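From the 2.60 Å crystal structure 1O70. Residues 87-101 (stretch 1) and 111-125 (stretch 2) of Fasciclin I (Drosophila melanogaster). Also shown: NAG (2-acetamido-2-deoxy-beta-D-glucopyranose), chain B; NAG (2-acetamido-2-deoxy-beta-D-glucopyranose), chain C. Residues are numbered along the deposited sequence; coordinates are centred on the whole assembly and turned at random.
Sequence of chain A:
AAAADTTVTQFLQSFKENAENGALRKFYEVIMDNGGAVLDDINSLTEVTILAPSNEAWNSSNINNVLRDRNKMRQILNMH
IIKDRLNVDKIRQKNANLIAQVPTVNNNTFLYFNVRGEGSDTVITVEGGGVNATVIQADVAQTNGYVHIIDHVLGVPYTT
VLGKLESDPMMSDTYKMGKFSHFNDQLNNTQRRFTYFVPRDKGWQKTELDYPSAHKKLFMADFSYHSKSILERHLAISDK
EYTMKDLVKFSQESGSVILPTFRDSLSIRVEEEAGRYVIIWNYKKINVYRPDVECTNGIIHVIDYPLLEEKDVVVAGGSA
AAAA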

# COMPACT_ATOMS: atom_id res chain seq x y z
N ASN A 87 21.28 -3.22 0.88
CA ASN A 87 21.59 -3.28 2.30
C ASN A 87 21.16 -1.95 2.91
O ASN A 87 20.83 -1.01 2.18
N VAL A 88 21.17 -1.86 4.23
CA VAL A 88 20.77 -0.64 4.91
C VAL A 88 21.34 0.63 4.28
O VAL A 88 20.60 1.57 4.00
N ASP A 89 22.65 0.66 4.06
CA ASP A 89 23.27 1.85 3.48
C ASP A 89 22.66 2.24 2.14
O ASP A 89 22.33 3.40 1.93
N LYS A 90 22.53 1.27 1.24
CA LYS A 90 21.97 1.54 -0.08
C LYS A 90 20.52 2.04 0.04
O LYS A 90 20.11 2.94 -0.69
N ILE A 91 19.76 1.48 0.97
CA ILE A 91 18.38 1.89 1.18
C ILE A 91 18.35 3.35 1.63
O ILE A 91 17.56 4.14 1.12
N ARG A 92 19.20 3.70 2.59
CA ARG A 92 19.27 5.08 3.08
C ARG A 92 19.51 6.03 1.92
O ARG A 92 18.80 7.02 1.75
N GLN A 93 20.53 5.72 1.12
CA GLN A 93 20.90 6.54 -0.02
C GLN A 93 19.79 6.72 -1.05
O GLN A 93 19.53 7.83 -1.49
N LYS A 94 19.16 5.62 -1.42
CA LYS A 94 18.09 5.68 -2.41
C LYS A 94 16.90 6.52 -1.96
O LYS A 94 16.19 7.08 -2.79
N ASN A 95 16.69 6.62 -0.65
CA ASN A 95 15.58 7.42 -0.15
C ASN A 95 15.99 8.83 0.24
O ASN A 95 15.21 9.56 0.84
N ALA A 96 17.21 9.22 -0.12
CA ALA A 96 17.70 10.55 0.22
C ALA A 96 16.82 11.67 -0.32
O ALA A 96 16.24 12.45 0.44
N ASN A 97 16.71 11.75 -1.64
CA ASN A 97 15.91 12.79 -2.28
C ASN A 97 14.43 12.45 -2.21
O ASN A 97 13.64 13.16 -1.57
N LEU A 98 14.05 11.37 -2.88
CA LEU A 98 12.67 10.90 -2.90
C LEU A 98 12.60 9.48 -2.36
O LEU A 98 13.61 8.88 -2.01
N ILE A 99 11.38 8.95 -2.28
CA ILE A 99 11.16 7.59 -1.81
C ILE A 99 11.35 6.66 -2.99
O ILE A 99 10.69 6.81 -4.02
N ALA A 100 12.27 5.71 -2.86
CA ALA A 100 12.52 4.76 -3.93
C ALA A 100 11.57 3.58 -3.83
O ALA A 100 11.54 2.87 -2.83
N GLN A 101 10.76 3.40 -4.87
CA GLN A 101 9.84 2.28 -4.88
C GLN A 101 10.64 1.16 -5.53
O GLN A 101 11.06 1.26 -6.69
N LEU A 111 7.84 -2.26 -3.20
CA LEU A 111 7.97 -1.92 -1.79
C LEU A 111 8.76 -0.63 -1.68
O LEU A 111 9.20 -0.08 -2.69
N TYR A 112 8.92 -0.15 -0.46
CA TYR A 112 9.73 1.03 -0.23
C TYR A 112 10.00 1.02 1.26
O TYR A 112 9.26 0.40 2.02
N PHE A 113 11.09 1.66 1.66
CA PHE A 113 11.49 1.66 3.06
C PHE A 113 11.51 3.03 3.69
O PHE A 113 11.48 4.06 3.00
N ASN A 114 11.57 3.04 5.01
CA ASN A 114 11.67 4.26 5.78
C ASN A 114 12.76 4.00 6.80
O ASN A 114 12.73 2.99 7.50
N VAL A 115 13.74 4.91 6.86
CA VAL A 115 14.85 4.78 7.79
C VAL A 115 14.90 5.91 8.81
O VAL A 115 14.83 7.08 8.44
N ARG A 116 15.01 5.55 10.08
CA ARG A 116 15.08 6.51 11.18
C ARG A 116 16.33 6.26 12.03
O ARG A 116 16.74 5.11 12.21
N GLY A 117 16.91 7.33 12.56
CA GLY A 117 18.08 7.23 13.42
C GLY A 117 19.33 6.66 12.76
O GLY A 117 19.35 6.43 11.56
N GLU A 118 20.37 6.46 13.56
CA GLU A 118 21.62 5.90 13.05
C GLU A 118 22.26 4.95 14.06
O GLU A 118 21.78 4.82 15.19
N GLY A 119 23.33 4.30 13.64
CA GLY A 119 24.02 3.37 14.52
C GLY A 119 23.13 2.26 15.03
O GLY A 119 22.35 1.67 14.28
N SER A 120 23.23 1.98 16.32
CA SER A 120 22.44 0.93 16.93
C SER A 120 21.01 1.38 17.21
O SER A 120 20.18 0.61 17.70
N ASP A 121 20.70 2.62 16.87
CA ASP A 121 19.37 3.15 17.09
C ASP A 121 18.54 3.15 15.82
O ASP A 121 17.35 3.49 15.84
N THR A 122 19.18 2.76 14.73
CA THR A 122 18.52 2.71 13.44
C THR A 122 17.25 1.87 13.45
O THR A 122 17.22 0.77 14.01
N VAL A 123 16.21 2.41 12.84
CA VAL A 123 14.94 1.71 12.74
C VAL A 123 14.56 1.70 11.28
O VAL A 123 14.38 2.75 10.65
N ILE A 124 14.46 0.50 10.73
CA ILE A 124 14.10 0.34 9.33
C ILE A 124 12.78 -0.38 9.20
O ILE A 124 12.58 -1.45 9.78
N THR A 125 11.86 0.23 8.47
CA THR A 125 10.56 -0.37 8.24
C THR A 125 10.34 -0.45 6.73
O THR A 125 10.97 0.28 5.96

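Helix 88-94 crosses strand 111-116 at -97°, with 8.6 Å between axes at closest approach. V88, whose CA-to-CB bond points sideways, adopts t (177°) and brings CG2 to 3.3 Å from CD1 of I124, a tight apolar contact. One turn on, I91 points toward the strand in the mt rotamer. Its CG2 lies 3.5 Å from F113 CB and 4.2 Å from V115 CG2, while its CD1 sits 4.0 Å from the F113 ring centroid, 9° off the normal, and so lies over one face of the ring in a CH-pi contact; F113 has chi1 m.

R92 starts sideways with off-well chi1 and chi2 (-93°, -139°), yet its end comes nearer. V115 CG1, placed by a t rotamer, covers one face of the guanidinium, 3.5 Å from R92 NE. At the edge, R92 NH2 donates to G117 O at 2.9 Å and 164°, and weakly to T122 OG1 at 3.2 Å and 131°. T122 OG1 itself donates to G119 O (2.9 Å).

N95 (m) points toward the strand just beyond the helix. Its OD1 accepts from A100 N at 2.7 Å and 175°, which ties the following loop back to this side chain. Water 1 donates to N95 OD1 (2.7 Å) and A100 O (2.6 Å) and accepts from F113 N (2.8 Å), bridging the stretches. N95 ND2 is 2.7 Å from F113 O, but the angle is too poor for a hydrogen bond.

I99 (mt) sets CG2 3.7 Å from Y112 CD1. The Y112 side chain starts toward stretch 1 (chi1 p), but its end leads away, and CE1 lies 3.7 Å from C8 of the chain B NAG. Finally, Q101 CA makes a CA-H...O contact with L111 O at 3.3 Å.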

# COMPACT_ATOMS: atom_id res chain seq x y z
CB ASN A 87 23.09 -3.50 2.52
CG ASN A 87 23.95 -2.42 1.88
OD1 ASN A 87 25.17 -2.43 2.01
ND2 ASN A 87 23.32 -1.49 1.19
CB VAL A 88 21.15 -0.66 6.39
CG1 VAL A 88 20.79 0.66 7.03
CG2 VAL A 88 20.44 -1.80 7.09
CB ASP A 89 24.79 1.65 3.30
CG ASP A 89 25.53 1.60 4.62
OD1 ASP A 89 25.07 2.24 5.60
OD2 ASP A 89 26.60 0.93 4.68
CB LYS A 90 22.03 0.28 -0.95
CG LYS A 90 21.64 0.49 -2.41
CD LYS A 90 22.63 1.38 -3.13
CE LYS A 90 22.14 1.80 -4.51
NZ LYS A 90 23.13 2.72 -5.17
CB ILE A 91 17.67 0.98 2.23
CG1 ILE A 91 17.64 -0.46 1.74
CG2 ILE A 91 16.24 1.45 2.45
CD1 ILE A 91 17.12 -1.44 2.75
CB ARG A 92 20.43 5.27 4.06
CG ARG A 92 20.07 5.11 5.51
CD ARG A 92 20.77 6.17 6.36
NE ARG A 92 20.58 5.94 7.79
CZ ARG A 92 21.15 4.94 8.46
NH1 ARG A 92 21.95 4.10 7.82
NH2 ARG A 92 20.90 4.78 9.75
CB GLN A 93 22.12 5.95 -0.72
CG GLN A 93 23.34 5.87 0.17
CD GLN A 93 24.53 5.26 -0.54
OE1 GLN A 93 24.95 5.73 -1.59
NE2 GLN A 93 25.09 4.20 0.05
CB LYS A 94 17.62 4.27 -2.77
CG LYS A 94 18.68 3.41 -3.43
CD LYS A 94 18.07 2.17 -4.07
CE LYS A 94 17.21 2.55 -5.27
NZ LYS A 94 16.52 1.38 -5.88
CB ASN A 95 14.92 6.73 1.06
CG ASN A 95 14.03 5.58 0.66
OD1 ASN A 95 13.57 5.49 -0.48
ND2 ASN A 95 13.75 4.69 1.60
CB ALA A 96 19.13 10.72 -0.28
CB ASN A 97 16.34 12.94 -3.74
CG ASN A 97 17.85 13.06 -3.88
OD1 ASN A 97 18.51 13.78 -3.11
ND2 ASN A 97 18.42 12.37 -4.87
CB LEU A 98 12.12 10.93 -4.32
CG LEU A 98 11.58 12.28 -4.82
CD1 LEU A 98 11.12 12.15 -6.26
CD2 LEU A 98 10.43 12.74 -3.92
CB ILE A 99 9.72 7.42 -1.26
CG1 ILE A 99 9.53 8.32 -0.03
CG2 ILE A 99 9.46 5.96 -0.92
CD1 ILE A 99 8.09 8.40 0.46
CB ALA A 100 13.95 4.27 -3.88
CB GLN A 101 8.61 2.63 -5.69
CG GLN A 101 7.90 3.84 -5.14
CD GLN A 101 6.63 4.11 -5.88
OE1 GLN A 101 6.59 4.03 -7.11
NE2 GLN A 101 5.57 4.44 -5.14
CB LEU A 111 8.78 -2.99 -1.05
CG LEU A 111 8.58 -4.46 -1.44
CD1 LEU A 111 9.60 -5.34 -0.72
CD2 LEU A 111 7.15 -4.86 -1.07
CB TYR A 112 9.03 2.32 -0.71
CG TYR A 112 7.76 2.70 -0.01
CD1 TYR A 112 7.79 3.46 1.16
CD2 TYR A 112 6.53 2.30 -0.52
CE1 TYR A 112 6.62 3.81 1.81
CE2 TYR A 112 5.36 2.63 0.11
CZ TYR A 112 5.40 3.39 1.28
OH TYR A 112 4.24 3.76 1.91
CB PHE A 113 12.89 1.05 3.21
CG PHE A 113 13.05 -0.31 2.59
CD1 PHE A 113 13.12 -0.46 1.21
CD2 PHE A 113 13.11 -1.45 3.38
CE1 PHE A 113 13.25 -1.71 0.63
CE2 PHE A 113 13.25 -2.71 2.81
CZ PHE A 113 13.32 -2.84 1.43
CB ASN A 114 10.37 4.57 6.51
CG ASN A 114 10.48 5.84 7.33
OD1 ASN A 114 10.80 6.90 6.81
ND2 ASN A 114 10.21 5.73 8.63
CB VAL A 115 16.21 4.76 7.04
CG1 VAL A 115 17.35 4.69 8.05
CG2 VAL A 115 16.27 3.57 6.09
CB ARG A 116 13.88 6.39 12.10
CG ARG A 116 12.55 6.76 11.50
CD ARG A 116 11.46 6.20 12.40
NE ARG A 116 11.71 6.55 13.80
CZ ARG A 116 11.08 5.98 14.83
NH1 ARG A 116 10.18 5.04 14.62
NH2 ARG A 116 11.36 6.37 16.07
CB GLU A 118 22.63 7.01 12.71
CG GLU A 118 22.08 8.13 11.86
CD GLU A 118 21.17 9.04 12.65
OE1 GLU A 118 21.53 9.38 13.80
OE2 GLU A 118 20.10 9.42 12.14
CB SER A 120 23.10 0.48 18.23
OG SER A 120 24.44 0.06 17.98
CB ASP A 121 19.45 4.55 17.66
CG ASP A 121 19.73 4.55 19.14
OD1 ASP A 121 18.83 4.10 19.89
OD2 ASP A 121 20.83 4.98 19.54
CB THR A 122 19.45 2.15 12.36
OG1 THR A 122 20.66 2.92 12.32
CG2 THR A 122 18.78 2.20 11.00
CB VAL A 123 13.83 2.37 13.56
CG1 VAL A 123 12.47 1.81 13.15
CG2 VAL A 123 14.06 2.09 15.04
CB ILE A 124 15.15 -0.48 8.58
CG1 ILE A 124 16.53 0.15 8.78
CG2 ILE A 124 14.79 -0.56 7.10
CD1 ILE A 124 17.67 -0.83 8.56
CB THR A 125 9.41 0.44 8.89
OG1 THR A 125 9.43 1.81 8.43
CG2 THR A 125 9.52 0.39 10.42
C1 NAG B . 5.53 1.89 9.26
C2 NAG B . 6.09 3.12 8.53
C3 NAG B . 6.90 3.95 9.52
C4 NAG B . 6.06 4.31 10.76
C5 NAG B . 5.44 3.03 11.35
C6 NAG B . 4.50 3.26 12.51
C7 NAG B . 6.63 3.01 6.19
C8 NAG B . 7.61 2.57 5.10
N2 NAG B . 6.94 2.70 7.44
O3 NAG B . 7.40 5.12 8.89
O4 NAG B . 6.90 4.92 11.75
O5 NAG B . 4.70 2.31 10.34
O6 NAG B . 3.51 4.23 12.17
O7 NAG B . 5.61 3.61 5.89
C1 NAG C . 6.89 6.30 11.85
C2 NAG C . 7.34 6.70 13.24
C3 NAG C . 7.29 8.22 13.35
C4 NAG C . 8.15 8.83 12.23
C5 NAG C . 7.76 8.28 10.85
C6 NAG C . 8.77 8.71 9.79
C7 NAG C . 6.99 5.22 15.10
C8 NAG C . 6.58 5.37 16.56
N2 NAG C . 6.49 6.09 14.23
O3 NAG C . 7.77 8.61 14.63
O4 NAG C . 8.06 10.25 12.23
O5 NAG C . 7.76 6.84 10.85
O6 NAG C . 10.09 8.35 10.19
O7 NAG C . 7.76 4.32 14.76
O HOH W 1 12.33 3.05 -0.38